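Local coordinates for protein CT_858 (Chlamydia trachomatis, PDB 3DOR) that is a secreted chlamydial protease, probably acting as a serine-type endopeptidase of the S41 peptidase family, at residues D389-S394 against T406-V411; L382-N387 against R395-D400. All coordinates share one frame; numbering follows the deposited sequence.

Overall arrangement
Contacts 1 and 2 share the short helix 391-398 and hold its two ends, their centres 8 Å apart and about 32 Å from the centre of the chain. Contact 1 brings its N-terminal turn against the start of helix 409-428 and mixes one hydrogen bond and a bridging water with the packing of Leu409 and Val407, the hydroxyl of Ser394 lying against Leu409. Contact 2 sets its C-terminal turn beside the end of helix 372-384 and is purely aliphatic. Both are only partly buried: Ser394 and Val407 mark the inner side of contact 1, Leu385 that of contact 2. The segments alternate along the chain, and Val407 N lies 3.0 Å from Asp400 O, a probable hydrogen bond joining the two.

Contact 1: D389-S394 against T406-V411; sequences DTNVES and TVDLQV
Leu409, in the first turn of helix 409-428, reaches across the N-terminal turn of helix 391-398 and has the largest area buried here. Leu409 CD1 comes 3.1 Å from Asp389 O, a snug fit, while CG rests against the carbonyl carbon of Thr390. CD2 also meets Asp389 C and on its other side nears the hydroxyl of Ser394. The chi1 of -140° lies well away from a staggered value, possibly at some torsional cost, and sets both methyls against Asp389.

Next to the leucine, Asn391 points its side-chain oxygen at the start of the partner helix. With CG anti to its own carbonyl carbon (chi1 -69°), Asn391 OD1 accepts from Leu409 N at 3.0 Å, the donor lying in the amide plane but the N-H bent to 138°. A water donates to the same OD1 and accepts from Gln410 N. Asn391 thus serves the N-terminus of helix 409-428 from across the contact, directly and through water, where the N-cap residue Asp408 makes no capping bond with its own side chain. Asp408 lies alongside the amide and points the same way, its OD2 3.2 Å from Asn391 OD1; two acceptors so close probably repel, an effect the nearby helix N-terminus may ease.

Helix 391-398 has a conventional N-cap: Thr390 OG1 accepts from Glu393 N, and Asp389 N donates to the anti lone pair of Glu393 OE2 at 2.8 Å. Ser394, buried, folds its OG back beside its backbone N and donates to Thr390 O from above the carbonyl plane; Thr390 O thus accepts twice from one residue, from Ser394 N and from Ser394 OG. This turns the hydroxyl over Leu409 CA, while Ser394 CB meets Val407 CG1 at 3.8 Å; Val407 also packs on Met402 of strand 401-402.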
loop_
_atom_site.group_PDB
_atom_site.type_symbol
_atom_site.label_atom_id
_atom_site.label_comp_id
_atom_site.label_asym_id
_atom_site.label_seq_id
_atom_site.Cartn_x
_atom_site.Cartn_y
_atom_site.Cartn_z
ATOM N N ASP B 389 -21.609 6.653 -22.912
ATOM C CA ASP B 389 -22.534 6.014 -23.851
ATOM C C ASP B 389 -21.876 5.749 -25.202
ATOM O O ASP B 389 -22.511 5.198 -26.099
ATOM C CB ASP B 389 -23.771 6.892 -24.110
ATOM C CG ASP B 389 -24.186 7.704 -22.905
ATOM O OD1 ASP B 389 -24.346 7.118 -21.813
ATOM O OD2 ASP B 389 -24.363 8.935 -23.058
ATOM N N THR B 390 -20.617 6.150 -25.355
ATOM C CA THR B 390 -19.918 5.955 -26.626
ATOM C C THR B 390 -18.483 5.463 -26.444
ATOM O O THR B 390 -17.933 5.488 -25.334
ATOM C CB THR B 390 -19.848 7.265 -27.423
ATOM O OG1 THR B 390 -18.924 8.154 -26.787
ATOM C CG2 THR B 390 -21.218 7.941 -27.472
ATOM N N ASN B 391 -17.876 5.030 -27.549
ATOM C CA ASN B 391 -16.506 4.556 -27.514
ATOM C C ASN B 391 -15.550 5.659 -27.079
ATOM O O ASN B 391 -14.717 5.448 -26.198
ATOM C CB ASN B 391 -16.073 4.028 -28.885
ATOM C CG ASN B 391 -16.782 2.745 -29.267
ATOM O OD1 ASN B 391 -16.989 1.863 -28.432
ATOM N ND2 ASN B 391 -17.146 2.627 -30.541
ATOM N N VAL B 392 -15.658 6.834 -27.697
ATOM C CA VAL B 392 -14.767 7.940 -27.351
ATOM C C VAL B 392 -14.895 8.254 -25.866
ATOM O O VAL B 392 -13.910 8.551 -25.194
ATOM C CB VAL B 392 -15.090 9.215 -28.168
ATOM C CG1 VAL B 392 -14.108 10.319 -27.809
ATOM C CG2 VAL B 392 -15.014 8.917 -29.654
ATOM N N GLU B 393 -16.120 8.184 -25.360
ATOM C CA GLU B 393 -16.392 8.443 -23.949
ATOM C C GLU B 393 -15.670 7.412 -23.082
ATOM O O GLU B 393 -15.070 7.744 -22.065
ATOM C CB GLU B 393 -17.898 8.368 -23.698
ATOM C CG GLU B 393 -18.503 9.654 -23.186
ATOM C CD GLU B 393 -19.796 10.006 -23.891
ATOM O OE1 GLU B 393 -19.845 11.087 -24.513
ATOM O OE2 GLU B 393 -20.761 9.212 -23.832
ATOM N N SER B 394 -15.732 6.154 -23.499
ATOM C CA SER B 394 -15.075 5.076 -22.778
ATOM C C SER B 394 -13.565 5.313 -22.729
ATOM O O SER B 394 -12.941 5.214 -21.673
ATOM C CB SER B 394 -15.364 3.741 -23.465
ATOM O OG SER B 394 -16.760 3.508 -23.530
ATOM N N THR B 406 -7.711 -3.298 -25.289
ATOM C CA THR B 406 -8.402 -2.213 -25.976
ATOM C C THR B 406 -9.697 -1.780 -25.299
ATOM O O THR B 406 -10.566 -2.610 -25.028
ATOM C CB THR B 406 -8.711 -2.606 -27.437
ATOM O OG1 THR B 406 -7.498 -3.014 -28.093
ATOM C CG2 THR B 406 -9.323 -1.417 -28.182
ATOM N N VAL B 407 -9.824 -0.481 -25.026
ATOM C CA VAL B 407 -11.025 0.044 -24.381
ATOM C C VAL B 407 -12.132 0.323 -25.396
ATOM O O VAL B 407 -11.904 0.932 -26.443
ATOM C CB VAL B 407 -10.724 1.322 -23.557
ATOM C CG1 VAL B 407 -12.028 2.008 -23.132
ATOM C CG2 VAL B 407 -9.914 0.943 -22.313
ATOM N N ASP B 408 -13.330 -0.129 -25.039
ATOM C CA ASP B 408 -14.536 -0.032 -25.859
ATOM C C ASP B 408 -15.731 0.387 -25.019
ATOM O O ASP B 408 -15.631 0.501 -23.808
ATOM C CB ASP B 408 -14.858 -1.420 -26.425
ATOM C CG ASP B 408 -14.891 -1.434 -27.908
ATOM O OD1 ASP B 408 -15.131 -2.514 -28.488
ATOM O OD2 ASP B 408 -14.674 -0.354 -28.494
ATOM N N LEU B 409 -16.869 0.588 -25.675
ATOM C CA LEU B 409 -18.095 0.909 -24.961
ATOM C C LEU B 409 -18.441 -0.436 -24.304
ATOM O O LEU B 409 -18.959 -0.494 -23.190
ATOM C CB LEU B 409 -19.208 1.299 -25.940
ATOM C CG LEU B 409 -20.153 2.459 -25.587
ATOM C CD1 LEU B 409 -21.454 2.258 -26.350
ATOM C CD2 LEU B 409 -20.426 2.528 -24.088
ATOM N N GLN B 410 -18.134 -1.514 -25.020
ATOM C CA GLN B 410 -18.377 -2.870 -24.536
ATOM C C GLN B 410 -17.651 -3.063 -23.212
ATOM O O GLN B 410 -18.180 -3.658 -22.274
ATOM C CB GLN B 410 -17.874 -3.898 -25.558
ATOM C CG GLN B 410 -17.963 -5.354 -25.088
ATOM C CD GLN B 410 -19.352 -5.733 -24.576
ATOM O OE1 GLN B 410 -19.775 -5.307 -23.493
ATOM N NE2 GLN B 410 -20.070 -6.534 -25.356
ATOM N N VAL B 411 -16.435 -2.540 -23.146
ATOM C CA VAL B 411 -15.630 -2.632 -21.943
ATOM C C VAL B 411 -16.287 -1.818 -20.833
ATOM O O VAL B 411 -16.409 -2.295 -19.699
ATOM C CB VAL B 411 -14.188 -2.137 -22.215
ATOM C CG1 VAL B 411 -13.430 -1.959 -20.914
ATOM C CG2 VAL B 411 -13.467 -3.149 -23.112
HETATM O O HOH W 1 -17.959 -1.153 -28.260
#

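Contact 2: L382-N387 against R395-D400; sequences LTLLEN and RLALGD
Three leucines and one alanine make the whole of this contact, with Leu384, Leu385 and Leu398 burying nearly equal areas. Leu384 lies at the C-terminal end of helix 372-384, and its side chain sets out toward helix 391-398. CG stands anti to the backbone N (chi1 -164°) and the chain is extended, so the methyl pair arrives tip first: Leu384 CD2 touches Ala397 CB at 3.7 Å and lies near Ala397 O, whereas CD1 only grazes Leu398 CD2. This outer edge of the contact faces outward, Leu384 being exposed.

Leu385, where the backbone leaves helical angles, takes the inner side. Its first torsion swings the other way, CG anti to the carbonyl carbon (chi1 -52°), which brings the end of the side chain in toward the partner although its first bond does not aim there. Leu385 CD2 does all the touching, sitting 4.0 Å from Ala397 CB and 4.0 Å from Leu398 CG, and about as near both methyls of Leu398. Leu398 has the same rotamer and crosses Leu385 at about a right angle, so one methyl of Leu385 abuts the whole isopropyl fork of its partner. Ala397 CB is thereby flanked by the CD2 methyls of Leu384 and Leu385.

No hydrogen bond joins the two segments, and the nearest CA pair, Leu385 and Ala397, is 7.0 Å apart. Leu415 of helix 409-428 touches both Leu385 and Leu398, and Val388 of the connecting loop closes on Ala397. The arrangement is that of consecutive helices joined by a short loop, packing through apolar side chains at their C-terminal ends onto a third, longer helix within the S41 peptidase region.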
loop_
_atom_site.group_PDB
_atom_site.type_symbol
_atom_site.label_atom_id
_atom_site.label_comp_id
_atom_site.label_asym_id
_atom_site.label_seq_id
_atom_site.Cartn_x
_atom_site.Cartn_y
_atom_site.Cartn_z
ATOM N N LEU B 382 -19.235 2.453 -11.164
ATOM C CA LEU B 382 -20.490 3.003 -11.649
ATOM C C LEU B 382 -20.491 4.526 -11.738
ATOM O O LEU B 382 -20.962 5.076 -12.726
ATOM C CB LEU B 382 -21.658 2.505 -10.790
ATOM C CG LEU B 382 -22.041 1.033 -11.037
ATOM C CD1 LEU B 382 -22.956 0.525 -9.930
ATOM C CD2 LEU B 382 -22.723 0.899 -12.392
ATOM N N THR B 383 -19.959 5.216 -10.734
ATOM C CA THR B 383 -19.944 6.672 -10.816
ATOM C C THR B 383 -18.972 7.087 -11.919
ATOM O O THR B 383 -19.237 8.016 -12.675
ATOM C CB THR B 383 -19.524 7.331 -9.479
ATOM O OG1 THR B 383 -18.141 7.077 -9.222
ATOM C CG2 THR B 383 -20.348 6.782 -8.339
ATOM N N LEU B 384 -17.861 6.369 -12.027
ATOM C CA LEU B 384 -16.852 6.666 -13.038
ATOM C C LEU B 384 -17.408 6.594 -14.468
ATOM O O LEU B 384 -17.087 7.427 -15.313
ATOM C CB LEU B 384 -15.689 5.677 -12.904
ATOM C CG LEU B 384 -14.346 5.976 -13.574
ATOM C CD1 LEU B 384 -13.432 4.783 -13.373
ATOM C CD2 LEU B 384 -14.513 6.243 -15.054
ATOM N N LEU B 385 -18.242 5.596 -14.732
ATOM C CA LEU B 385 -18.791 5.400 -16.069
ATOM C C LEU B 385 -20.236 5.836 -16.194
ATOM O O LEU B 385 -20.897 5.539 -17.186
ATOM C CB LEU B 385 -18.675 3.925 -16.453
ATOM C CG LEU B 385 -17.269 3.343 -16.284
ATOM C CD1 LEU B 385 -17.302 1.826 -16.481
ATOM C CD2 LEU B 385 -16.325 4.025 -17.279
ATOM N N GLU B 386 -20.718 6.540 -15.183
ATOM C CA GLU B 386 -22.093 7.008 -15.158
ATOM C C GLU B 386 -22.597 7.539 -16.504
ATOM O O GLU B 386 -23.627 7.081 -17.004
ATOM C CB GLU B 386 -22.236 8.091 -14.092
ATOM C CG GLU B 386 -23.669 8.389 -13.697
ATOM C CD GLU B 386 -23.756 9.427 -12.599
ATOM O OE1 GLU B 386 -23.087 9.243 -11.556
ATOM O OE2 GLU B 386 -24.492 10.424 -12.779
ATOM N N ASN B 387 -21.868 8.480 -17.098
ATOM C CA ASN B 387 -22.305 9.065 -18.363
ATOM C C ASN B 387 -21.540 8.661 -19.618
ATOM O O ASN B 387 -21.354 9.474 -20.530
ATOM C CB ASN B 387 -22.311 10.589 -18.243
ATOM C CG ASN B 387 -23.277 11.079 -17.185
ATOM O OD1 ASN B 387 -22.887 11.782 -16.256
ATOM N ND2 ASN B 387 -24.547 10.703 -17.317
ATOM N N ARG B 395 -12.980 5.631 -23.876
ATOM C CA ARG B 395 -11.544 5.872 -23.933
ATOM C C ARG B 395 -11.128 7.045 -23.060
ATOM O O ARG B 395 -10.042 7.039 -22.477
ATOM C CB ARG B 395 -11.097 6.107 -25.375
ATOM C CG ARG B 395 -10.881 4.829 -26.165
ATOM C CD ARG B 395 -10.515 5.143 -27.602
ATOM N NE ARG B 395 -11.632 4.880 -28.497
ATOM C CZ ARG B 395 -12.086 5.735 -29.402
ATOM N NH1 ARG B 395 -11.515 6.924 -29.540
ATOM N NH2 ARG B 395 -13.116 5.398 -30.169
ATOM N N LEU B 396 -11.987 8.052 -22.960
ATOM C CA LEU B 396 -11.673 9.208 -22.125
ATOM C C LEU B 396 -11.695 8.839 -20.640
ATOM O O LEU B 396 -10.824 9.248 -19.866
ATOM C CB LEU B 396 -12.668 10.345 -22.383
ATOM C CG LEU B 396 -12.545 11.553 -21.447
ATOM C CD1 LEU B 396 -11.099 12.043 -21.415
ATOM C CD2 LEU B 396 -13.475 12.667 -21.912
ATOM N N ALA B 397 -12.688 8.057 -20.244
ATOM C CA ALA B 397 -12.816 7.656 -18.850
ATOM C C ALA B 397 -11.819 6.582 -18.399
ATOM O O ALA B 397 -11.314 6.618 -17.273
ATOM C CB ALA B 397 -14.245 7.172 -18.592
ATOM N N LEU B 398 -11.522 5.642 -19.289
ATOM C CA LEU B 398 -10.645 4.526 -18.957
ATOM C C LEU B 398 -9.256 4.536 -19.577
ATOM O O LEU B 398 -8.350 3.863 -19.083
ATOM C CB LEU B 398 -11.360 3.229 -19.339
ATOM C CG LEU B 398 -12.691 3.032 -18.623
ATOM C CD1 LEU B 398 -13.525 1.955 -19.306
ATOM C CD2 LEU B 398 -12.409 2.677 -17.176
ATOM N N GLY B 399 -9.087 5.305 -20.649
ATOM C CA GLY B 399 -7.810 5.350 -21.343
ATOM C C GLY B 399 -8.010 4.555 -22.621
ATOM O O GLY B 399 -9.008 3.840 -22.739
ATOM N N ASP B 400 -7.093 4.669 -23.579
ATOM C CA ASP B 400 -7.239 3.937 -24.832
ATOM C C ASP B 400 -7.165 2.428 -24.621
ATOM O O ASP B 400 -7.708 1.660 -25.411
ATOM C CB ASP B 400 -6.181 4.376 -25.850
ATOM C CG ASP B 400 -6.397 5.811 -26.346
ATOM O OD1 ASP B 400 -7.547 6.303 -26.304
ATOM O OD2 ASP B 400 -5.413 6.436 -26.798
#